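Long-range contact in DNA repair protein MmcB-related protein (Silicibacter pomeroyi, PDB 3DNX), which is of unknown function but belongs to the MmcB-like family of the PDDEXK nuclease clan, consistent with a part in DNA repair: residues Asp80-Ala85 with Ala97-Leu102. Sequence-based numbering, arbitrary orientation. Where two conformers were deposited one is given.
Sequences DRYFWA and AESGLL
Trp84 and Gly100 meet where two parallel strands, 81-85 and 100-102, run side by side. Three backbone bonds join them in the alternating manner of parallel pairing: Gly100 N gives to Tyr82 O, Trp84 N to Gly100 O, and Leu102 N to Trp84 O, the last at 2.8 Å. The middle donor stands well above the carbonyl plane of Gly100, 47° out of it. The pair exemplifies how backbone bonds fix a register that side chains then fill differently on each face of the sheet. On the face of Phe83, Gly100 and Ala85, the missing side chain of Gly100 is what admits the phenyl group: Phe83 CD1 lies 3.7 Å from Gly100 CA, where a beta carbon would clash with the ring. Leu102 brings CD1 to 3.4 Å from Phe83 CD1, and the two side chains cross obliquely. On the other face the indole of Trp84 turns its pyrrole edge to Ser99, with NE1 3.1 Å from Ser99 OG and CD1 3.3 Å from Ser99 CB. Tyr82 has CG anti to its backbone N (chi1 177°); its ring edge faces Ser99 OG, and its OH lies 3.2 Å above the indole plane of Trp84, toward the rim. Leu101 CD1 rests 4.1 Å from Trp84 CB. An alanine in place of Trp84 would probably open a gap beside Ser99 and strip the Tyr82 hydroxyl of the surface beneath it. Trp72 and Phe66 meet the indole edge-to-face; the side chain of Trp84 lies about 8 Å from a bound sodium ion. Within the mixed sheet, whose central parallel strands are consistent with the PDDEXK clan, strand 54-59 flanks strand 81-86 in parallel and strand 109-113 runs antiparallel to strand 100-104, where Leu101 touches Val112 and Leu102 touches Ile111.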
loop_
_atom_site.group_PDB
_atom_site.type_symbol
_atom_site.label_atom_id
_atom_site.label_comp_id
_atom_site.label_asym_id
_atom_site.label_seq_id
_atom_site.Cartn_x
_atom_site.Cartn_y
_atom_site.Cartn_z
ATOM N N ASP A 80 3.206 -17.601 -2.490
ATOM C CA ASP A 80 4.145 -18.496 -1.852
ATOM C C ASP A 80 3.390 -19.518 -1.003
ATOM O O ASP A 80 3.781 -20.671 -0.972
ATOM C CB ASP A 80 5.112 -17.731 -0.961
ATOM C CG ASP A 80 5.951 -16.761 -1.717
ATOM O OD1 ASP A 80 6.575 -17.145 -2.739
ATOM O OD2 ASP A 80 6.022 -15.622 -1.282
ATOM N N ARG A 81 2.312 -19.090 -0.339
ATOM C CA ARG A 81 1.492 -19.950 0.511
ATOM C C ARG A 81 0.019 -19.610 0.291
ATOM O O ARG A 81 -0.338 -18.451 0.179
ATOM C CB ARG A 81 1.841 -19.777 1.981
ATOM C CG ARG A 81 3.277 -20.140 2.329
ATOM C CD ARG A 81 3.464 -20.217 3.820
ATOM N NE ARG A 81 4.860 -20.094 4.219
ATOM C CZ ARG A 81 5.616 -21.061 4.732
ATOM N NH1 ARG A 81 6.872 -20.803 5.051
ATOM N NH2 ARG A 81 5.137 -22.256 4.972
ATOM N N TYR A 82 -0.789 -20.645 0.172
ATOM C CA TYR A 82 -2.245 -20.580 -0.016
ATOM C C TYR A 82 -2.991 -21.173 1.178
ATOM O O TYR A 82 -2.691 -22.308 1.647
ATOM C CB TYR A 82 -2.649 -21.356 -1.282
ATOM C CG TYR A 82 -4.127 -21.371 -1.476
ATOM C CD1 TYR A 82 -4.765 -20.324 -2.101
ATOM C CD2 TYR A 82 -4.902 -22.454 -1.030
ATOM C CE1 TYR A 82 -6.144 -20.313 -2.259
ATOM C CE2 TYR A 82 -6.273 -22.447 -1.163
ATOM C CZ TYR A 82 -6.879 -21.384 -1.819
ATOM O OH TYR A 82 -8.235 -21.359 -1.988
ATOM N N PHE A 83 -3.954 -20.397 1.692
ATOM C CA PHE A 83 -4.748 -20.733 2.884
ATOM C C PHE A 83 -6.223 -20.566 2.612
ATOM O O PHE A 83 -6.646 -19.672 1.832
ATOM C CB PHE A 83 -4.505 -19.813 4.079
ATOM C CG PHE A 83 -3.079 -19.755 4.558
ATOM C CD1 PHE A 83 -2.689 -20.373 5.727
ATOM C CD2 PHE A 83 -2.136 -19.029 3.837
ATOM C CE1 PHE A 83 -1.369 -20.284 6.176
ATOM C CE2 PHE A 83 -0.833 -18.929 4.278
ATOM C CZ PHE A 83 -0.441 -19.573 5.436
ATOM N N TRP A 84 -7.001 -21.415 3.296
ATOM C CA TRP A 84 -8.418 -21.172 3.524
ATOM C C TRP A 84 -8.604 -20.476 4.858
ATOM O O TRP A 84 -7.802 -20.670 5.755
ATOM C CB TRP A 84 -9.202 -22.466 3.520
ATOM C CG TRP A 84 -9.025 -23.282 2.292
ATOM C CD1 TRP A 84 -8.142 -24.288 2.121
ATOM C CD2 TRP A 84 -9.754 -23.160 1.059
ATOM N NE1 TRP A 84 -8.276 -24.822 0.852
ATOM C CE2 TRP A 84 -9.244 -24.116 0.182
ATOM C CE3 TRP A 84 -10.787 -22.320 0.621
ATOM C CZ2 TRP A 84 -9.745 -24.282 -1.105
ATOM C CZ3 TRP A 84 -11.268 -22.469 -0.657
ATOM C CH2 TRP A 84 -10.748 -23.426 -1.504
ATOM N N ALA A 85 -9.629 -19.638 4.963
ATOM C CA ALA A 85 -10.066 -19.047 6.246
ATOM C C ALA A 85 -11.582 -19.294 6.359
ATOM O O ALA A 85 -12.334 -18.941 5.469
ATOM C CB ALA A 85 -9.734 -17.546 6.336
ATOM N N ALA A 97 -6.455 -31.144 1.904
ATOM C CA ALA A 97 -5.469 -31.447 2.923
ATOM C C ALA A 97 -4.175 -30.659 2.770
ATOM O O ALA A 97 -3.518 -30.361 3.764
ATOM C CB ALA A 97 -5.158 -32.919 2.873
ATOM N N GLU A 98 -3.830 -30.339 1.527
ATOM C CA GLU A 98 -2.562 -29.687 1.147
ATOM C C GLU A 98 -2.534 -28.188 1.441
ATOM O O GLU A 98 -1.469 -27.574 1.461
ATOM C CB GLU A 98 -2.251 -29.938 -0.343
ATOM C CG GLU A 98 -3.474 -29.941 -1.313
ATOM C CD GLU A 98 -4.393 -31.175 -1.152
ATOM O OE1 GLU A 98 -3.944 -32.206 -0.627
ATOM O OE2 GLU A 98 -5.573 -31.100 -1.523
ATOM N N SER A 99 -3.708 -27.600 1.640
ATOM C CA SER A 99 -3.853 -26.187 1.914
ATOM C C SER A 99 -3.571 -25.800 3.361
ATOM O O SER A 99 -3.690 -26.597 4.283
ATOM C CB SER A 99 -5.280 -25.788 1.576
ATOM O OG SER A 99 -5.512 -26.070 0.196
ATOM N N GLY A 100 -3.168 -24.560 3.550
ATOM C CA GLY A 100 -3.150 -23.959 4.866
ATOM C C GLY A 100 -4.560 -23.642 5.349
ATOM O O GLY A 100 -5.503 -23.647 4.562
ATOM N N LEU A 101 -4.701 -23.414 6.665
ATOM C CA LEU A 101 -6.010 -23.188 7.232
ATOM C C LEU A 101 -5.965 -22.248 8.404
ATOM O O LEU A 101 -5.207 -22.461 9.374
ATOM C CB LEU A 101 -6.654 -24.540 7.666
ATOM C CG LEU A 101 -8.078 -24.501 8.284
ATOM C CD1 LEU A 101 -9.135 -23.959 7.308
ATOM C CD2 LEU A 101 -8.534 -25.933 8.777
ATOM N N LEU A 102 -6.844 -21.244 8.356
ATOM C CA LEU A 102 -7.094 -20.387 9.491
ATOM C C LEU A 102 -8.521 -20.561 9.922
ATOM O O LEU A 102 -9.413 -20.725 9.087
ATOM C CB LEU A 102 -6.889 -18.880 9.174
ATOM C CG LEU A 102 -5.475 -18.363 8.914
ATOM C CD1 LEU A 102 -5.093 -18.658 7.496
ATOM C CD2 LEU A 102 -5.408 -16.896 9.150
#